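Local coordinates for protein sugar isomerase (Sinorhizobium meliloti, PDB 3QC0) that binds zinc at the mouth of a xylose isomerase-like TIM barrel and probably isomerises sugars, though its substrate is not established, at residues 141-146 with 179-184; 173-178 with 200-205. All blocks are in the same frame, centred on the assembly; numbering follows the deposited sequence. Where two conformers were deposited one is given.

Overall arrangement
Both contacts belong to the same eight-stranded parallel barrel, and their centres are about 10 Å apart. Contact 2 pairs two neighbouring strands, 173-177 and 200-205. Contact 1 lies beyond the C-terminal ends of strands 139-141 and 172-177, where the loop 141-146 meets residues 179-184. Strand 139-141 pairs with the other side of strand 172-177, and Ile141 N lies 2.9 Å from Gly173 O, a probable hydrogen bond. The two contacts converge on one zinc ion. Contact 1 supplies Glu142, contact 2 supplies Asp177 and His204, and Glu248 completes the four protein ligands. Glu142 OE2 and His204 ND1 are 3.1 Å apart, both on the metal.

Contact 1 of 2, residues 141-146 with 179-184; sequences IEPLHP and YHVWWD
The His180 ring lies against the loop 141-146 at the C-terminal mouth of the TIM barrel, just past the end of strand 139-141. Leu144 sits over one face of this ring. Its CG is 3.8 Å from the ring centroid and 17° off the normal, a CH-pi contact offset toward the rim. At the ring edge is Glu142, whose OE2 lies in the ring plane, 3.5 Å from His180 CD2. The carboxylate plane stands 85° from the ring. The Glu142 chain is extended, with CG anti to the backbone N (chi1 -167°), and its OE2 binds the zinc ion. His180 NE2 hydrogen-bonds an unidentified ligand, probably a crystallisation component. This is consistent with the imidazole lining a pocket beside the metal.

Further along, the His145 ring crosses Trp183 obliquely. The carbonyl O of Tyr179 meets the His145 edge in plane, 3.4 Å from CD2. This buried oxygen has no hydrogen-bond partner in the model. Both ring nitrogens of His145 have partners. ND1 bonds to Met147 N, and NE2 is 2.8 Å from a water that also accepts a weak bond from Trp182 NE1. A type I turn from Val181 to Asp184 brings Trp183 back toward the loop. Its indole is tethered by a bond from NE1 to His180 O, 2.8 Å long, which reaches the carbonyl from above its plane. Pro143 adds a looser apolar contact with Val181.

The outer end of the contact lies at the dimer interface. Pro146 and Trp183 both pack on the second subunit, and Trp183 O accepts a bond from Arg118 of that subunit. Within the chain, Pro146 and Trp183 meet tip to tip, with Pro146 CG 3.4 Å from Trp183 CZ2.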
loop_
_atom_site.group_PDB
_atom_site.type_symbol
_atom_site.label_atom_id
_atom_site.label_comp_id
_atom_site.label_asym_id
_atom_site.label_seq_id
_atom_site.Cartn_x
_atom_site.Cartn_y
_atom_site.Cartn_z
ATOM N N ILE A 141 -9.036 16.083 -1.687
ATOM C CA ILE A 141 -8.859 14.662 -2.006
ATOM C C ILE A 141 -7.743 14.132 -1.128
ATOM O O ILE A 141 -6.603 14.639 -1.165
ATOM C CB ILE A 141 -8.481 14.464 -3.488
ATOM C CG1 ILE A 141 -9.519 15.061 -4.447
ATOM C CG2 ILE A 141 -8.228 12.956 -3.788
ATOM C CD1 ILE A 141 -9.098 15.031 -5.931
ATOM N N GLU A 142 -8.066 13.101 -0.366
ATOM C CA GLU A 142 -7.074 12.452 0.512
ATOM C C GLU A 142 -6.641 11.148 -0.168
ATOM O O GLU A 142 -7.390 10.187 -0.184
ATOM C CB GLU A 142 -7.655 12.171 1.894
ATOM C CG GLU A 142 -6.574 11.794 2.902
ATOM C CD GLU A 142 -7.108 11.370 4.244
ATOM O OE1 GLU A 142 -8.265 10.950 4.295
ATOM O OE2 GLU A 142 -6.339 11.469 5.216
ATOM N N PRO A 143 -5.458 11.139 -0.804
ATOM C CA PRO A 143 -4.996 9.792 -1.243
ATOM C C PRO A 143 -4.863 8.904 -0.010
ATOM O O PRO A 143 -4.343 9.354 1.022
ATOM C CB PRO A 143 -3.649 10.075 -1.920
ATOM C CG PRO A 143 -3.194 11.388 -1.347
ATOM C CD PRO A 143 -4.471 12.181 -1.083
ATOM N N LEU A 144 -5.319 7.665 -0.136
ATOM C CA LEU A 144 -5.338 6.712 0.955
ATOM C C LEU A 144 -4.312 5.625 0.669
ATOM O O LEU A 144 -3.987 5.323 -0.477
ATOM C CB LEU A 144 -6.712 6.074 1.167
ATOM C CG LEU A 144 -7.440 6.520 2.449
ATOM C CD1 LEU A 144 -7.821 8.018 2.434
ATOM C CD2 LEU A 144 -8.618 5.583 2.712
ATOM N N HIS A 145 -3.813 5.034 1.756
ATOM C CA HIS A 145 -2.845 3.984 1.638
ATOM C C HIS A 145 -3.359 2.953 0.634
ATOM O O HIS A 145 -4.523 2.573 0.677
ATOM C CB HIS A 145 -2.623 3.287 2.969
ATOM C CG HIS A 145 -1.360 2.516 3.011
ATOM N ND1 HIS A 145 -1.221 1.284 2.395
ATOM C CD2 HIS A 145 -0.172 2.797 3.607
ATOM C CE1 HIS A 145 0.016 0.836 2.632
ATOM N NE2 HIS A 145 0.686 1.757 3.311
ATOM N N PRO A 146 -2.454 2.436 -0.204
ATOM C CA PRO A 146 -2.859 1.415 -1.157
ATOM C C PRO A 146 -3.592 0.202 -0.584
ATOM O O PRO A 146 -4.361 -0.422 -1.305
ATOM C CB PRO A 146 -1.525 1.007 -1.819
ATOM C CG PRO A 146 -0.778 2.331 -1.870
ATOM C CD PRO A 146 -1.163 3.047 -0.564
ATOM N N TYR A 179 0.301 8.810 6.996
ATOM C CA TYR A 179 0.031 7.372 7.061
ATOM C C TYR A 179 -0.152 6.790 5.673
ATOM O O TYR A 179 0.252 5.698 5.364
ATOM C CB TYR A 179 -1.222 7.058 7.894
ATOM C CG TYR A 179 -1.224 5.671 8.481
ATOM C CD1 TYR A 179 -0.340 5.336 9.503
ATOM C CD2 TYR A 179 -2.102 4.684 8.031
ATOM C CE1 TYR A 179 -0.312 4.057 10.042
ATOM C CE2 TYR A 179 -2.105 3.403 8.588
ATOM C CZ TYR A 179 -1.199 3.097 9.600
ATOM O OH TYR A 179 -1.198 1.842 10.180
ATOM N N HIS A 180 -0.808 7.564 4.818
ATOM C CA HIS A 180 -1.215 7.085 3.515
ATOM C C HIS A 180 -0.125 7.227 2.461
ATOM O O HIS A 180 -0.181 6.528 1.426
ATOM C CB HIS A 180 -2.452 7.859 3.047
ATOM C CG HIS A 180 -3.627 7.679 3.944
ATOM N ND1 HIS A 180 -3.985 6.441 4.440
ATOM C CD2 HIS A 180 -4.537 8.568 4.427
ATOM C CE1 HIS A 180 -5.048 6.587 5.221
ATOM N NE2 HIS A 180 -5.402 7.861 5.222
ATOM N N VAL A 181 0.804 8.179 2.671
ATOM C CA VAL A 181 1.756 8.552 1.610
ATOM C C VAL A 181 3.243 8.367 1.931
ATOM O O VAL A 181 4.057 8.523 1.016
ATOM C CB VAL A 181 1.543 10.065 1.169
ATOM C CG1 VAL A 181 0.095 10.363 0.826
ATOM C CG2 VAL A 181 2.062 11.067 2.258
ATOM N N TRP A 182 3.605 8.091 3.189
ATOM C CA TRP A 182 5.009 8.164 3.621
ATOM C C TRP A 182 5.928 7.266 2.772
ATOM O O TRP A 182 7.095 7.583 2.583
ATOM C CB TRP A 182 5.177 7.794 5.090
ATOM C CG TRP A 182 4.999 6.357 5.364
ATOM C CD1 TRP A 182 3.843 5.689 5.538
ATOM C CD2 TRP A 182 6.048 5.372 5.400
ATOM N NE1 TRP A 182 4.095 4.340 5.708
ATOM C CE2 TRP A 182 5.451 4.131 5.637
ATOM C CE3 TRP A 182 7.415 5.459 5.307
ATOM C CZ2 TRP A 182 6.200 2.942 5.751
ATOM C CZ3 TRP A 182 8.164 4.311 5.386
ATOM C CH2 TRP A 182 7.553 3.044 5.617
ATOM N N TRP A 183 5.383 6.140 2.324
ATOM C CA TRP A 183 6.104 5.084 1.601
ATOM C C TRP A 183 6.372 5.411 0.149
ATOM O O TRP A 183 7.141 4.743 -0.521
ATOM C CB TRP A 183 5.255 3.751 1.707
ATOM C CG TRP A 183 3.974 3.983 1.030
ATOM C CD1 TRP A 183 2.836 4.490 1.611
ATOM C CD2 TRP A 183 3.705 3.934 -0.374
ATOM N NE1 TRP A 183 1.891 4.731 0.669
ATOM C CE2 TRP A 183 2.393 4.425 -0.562
ATOM C CE3 TRP A 183 4.432 3.492 -1.505
ATOM C CZ2 TRP A 183 1.798 4.513 -1.805
ATOM C CZ3 TRP A 183 3.838 3.591 -2.737
ATOM C CH2 TRP A 183 2.540 4.100 -2.883
ATOM N N ASP A 184 5.700 6.433 -0.395
ATOM C CA ASP A 184 5.696 6.637 -1.834
ATOM C C ASP A 184 7.088 7.057 -2.315
ATOM O O ASP A 184 7.613 8.075 -1.885
ATOM C CB ASP A 184 4.651 7.702 -2.194
ATOM C CG ASP A 184 4.425 7.858 -3.696
ATOM O OD1 ASP A 184 5.328 7.616 -4.504
ATOM O OD2 ASP A 184 3.290 8.233 -4.070
HETATM O O HOH W 1 3.306 1.453 4.375
#

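Contact 2 of 2, residues 173-178 with 200-205; sequences GVAIDV and ILAHHI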
loop_
_atom_site.group_PDB
_atom_site.type_symbol
_atom_site.label_atom_id
_atom_site.label_comp_id
_atom_site.label_asym_id
_atom_site.label_seq_id
_atom_site.Cartn_x
_atom_site.Cartn_y
_atom_site.Cartn_z
ATOM N N GLY A 173 -8.228 20.374 -3.946
ATOM C CA GLY A 173 -6.829 20.198 -3.594
ATOM C C GLY A 173 -6.634 18.849 -2.942
ATOM O O GLY A 173 -7.444 17.945 -3.149
ATOM N N VAL A 174 -5.588 18.754 -2.130
ATOM C CA VAL A 174 -5.224 17.487 -1.490
ATOM C C VAL A 174 -5.038 17.618 0.018
ATOM O O VAL A 174 -4.571 18.644 0.513
ATOM C CB VAL A 174 -3.941 16.850 -2.161
ATOM C CG1 VAL A 174 -4.212 16.477 -3.623
ATOM C CG2 VAL A 174 -2.683 17.755 -2.009
ATOM N N ALA A 175 -5.371 16.553 0.737
ATOM C CA ALA A 175 -4.985 16.350 2.116
ATOM C C ALA A 175 -3.870 15.312 2.132
ATOM O O ALA A 175 -4.044 14.203 1.642
ATOM C CB ALA A 175 -6.191 15.836 2.956
ATOM N N ILE A 176 -2.746 15.705 2.702
ATOM C CA ILE A 176 -1.555 14.857 2.756
ATOM C C ILE A 176 -1.444 14.253 4.142
ATOM O O ILE A 176 -1.113 14.943 5.110
ATOM C CB ILE A 176 -0.260 15.632 2.349
ATOM C CG1 ILE A 176 -0.391 16.304 0.961
ATOM C CG2 ILE A 176 0.965 14.663 2.396
ATOM C CD1 ILE A 176 0.791 17.202 0.594
ATOM N N ASP A 177 -1.773 12.964 4.243
ATOM C CA ASP A 177 -1.763 12.228 5.517
ATOM C C ASP A 177 -0.578 11.297 5.460
ATOM O O ASP A 177 -0.476 10.482 4.552
ATOM C CB ASP A 177 -3.084 11.478 5.655
ATOM C CG ASP A 177 -3.222 10.694 6.945
ATOM O OD1 ASP A 177 -2.201 10.238 7.481
ATOM O OD2 ASP A 177 -4.386 10.540 7.400
ATOM N N VAL A 178 0.362 11.494 6.371
ATOM C CA VAL A 178 1.626 10.749 6.335
ATOM C C VAL A 178 1.376 9.251 6.353
ATOM O O VAL A 178 2.160 8.496 5.763
ATOM C CB VAL A 178 2.566 11.158 7.482
ATOM C CG1 VAL A 178 2.918 12.677 7.330
ATOM C CG2 VAL A 178 1.978 10.860 8.878
ATOM N N ILE A 200 -2.175 22.160 -1.674
ATOM C CA ILE A 200 -2.089 21.520 -0.339
ATOM C C ILE A 200 -3.101 22.184 0.585
ATOM O O ILE A 200 -3.051 23.398 0.831
ATOM C CB ILE A 200 -0.672 21.508 0.284
ATOM C CG1 ILE A 200 0.355 20.905 -0.704
ATOM C CG2 ILE A 200 -0.721 20.777 1.681
ATOM C CD1 ILE A 200 1.809 21.034 -0.206
ATOM N N LEU A 201 -4.059 21.406 1.054
ATOM C CA LEU A 201 -5.105 21.908 1.951
ATOM C C LEU A 201 -5.011 21.417 3.383
ATOM O O LEU A 201 -5.585 22.032 4.272
ATOM C CB LEU A 201 -6.482 21.534 1.407
ATOM C CG LEU A 201 -6.918 22.196 0.110
ATOM C CD1 LEU A 201 -8.174 21.612 -0.546
ATOM C CD2 LEU A 201 -7.169 23.714 0.385
ATOM N N ALA A 202 -4.334 20.294 3.620
ATOM C CA ALA A 202 -4.249 19.746 4.957
ATOM C C ALA A 202 -3.053 18.836 5.037
ATOM O O ALA A 202 -2.614 18.293 4.006
ATOM C CB ALA A 202 -5.535 18.977 5.336
ATOM N N HIS A 203 -2.586 18.656 6.264
ATOM C CA HIS A 203 -1.445 17.791 6.597
ATOM C C HIS A 203 -1.805 17.022 7.838
ATOM O O HIS A 203 -2.006 17.632 8.912
ATOM C CB HIS A 203 -0.205 18.659 6.820
ATOM C CG HIS A 203 1.016 17.905 7.233
ATOM N ND1 HIS A 203 2.109 18.521 7.795
ATOM C CD2 HIS A 203 1.334 16.579 7.140
ATOM C CE1 HIS A 203 3.052 17.620 8.018
ATOM N NE2 HIS A 203 2.591 16.430 7.678
ATOM N N HIS A 204 -1.960 15.703 7.701
ATOM C CA HIS A 204 -2.321 14.852 8.818
ATOM C C HIS A 204 -1.097 14.092 9.287
ATOM O O HIS A 204 -0.326 13.549 8.459
ATOM C CB HIS A 204 -3.422 13.837 8.482
ATOM C CG HIS A 204 -4.633 14.425 7.848
ATOM N ND1 HIS A 204 -5.634 13.660 7.292
ATOM C CD2 HIS A 204 -5.013 15.721 7.702
ATOM C CE1 HIS A 204 -6.576 14.473 6.817
ATOM N NE2 HIS A 204 -6.226 15.723 7.071
ATOM N N ILE A 205 -0.960 14.008 10.608
ATOM C CA ILE A 205 0.178 13.354 11.239
ATOM C C ILE A 205 -0.216 12.239 12.202
ATOM O O ILE A 205 -1.308 12.219 12.742
ATOM C CB ILE A 205 1.115 14.359 11.940
ATOM C CG1 ILE A 205 0.351 15.170 12.990
ATOM C CG2 ILE A 205 1.808 15.250 10.895
ATOM C CD1 ILE A 205 1.323 16.014 13.908
#
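The His204 and Asp177 side chains cross at about a right angle, with ring and carboxylate planes 67° apart. Asp177 OD2 sits in the ring plane at its edge, 3.4 Å from His204 ND1. This is not a hydrogen bond, because both atoms bind the zinc ion. The His204 CB also packs on Asp177 CG.

The backbones are neighbouring parallel strands of the TIM barrel, with axes 14° apart. Asp177 pairs with His204, and Ala175 with Ala202, whose CB atoms are 4.0 Å apart. These four side chains share the face that carries the metal ligands. The other face carries Val174, Ile176, Ile200 and His203. There Ile176 CD1 packs on Ile200 CG1, and Val174 and His203 reach outward to the surrounding helices 158-168 and 229-238. The His203 ring presents its edge to Ile176 O and Val178 CG1, while its ND1 bonds to Arg233.

Hydrogen bonds hold the ladder. Ile176 donates from N to Ala202 O and accepts at O from His204 N, at 2.8 Å. Val178 N donates to His204 O. Near the start of the strands, Leu201 N gives Val174 O a bond of 2.9 Å, and a beta bulge shifts the register by one between Val174 and Ala175.

Asp177 is also the N-cap of helix 178-181. Its CG is anti to the backbone N (chi1 -179°), and OD1 accepts from Tyr179 N. Strand pairing and the cap together probably help hold the carboxylate beside the imidazole. With OD2 and ND1 both on the zinc ion, the two strand ends share one metal, and a hydrogen bond from Arg219 adds a second partner to the same carboxylate oxygen.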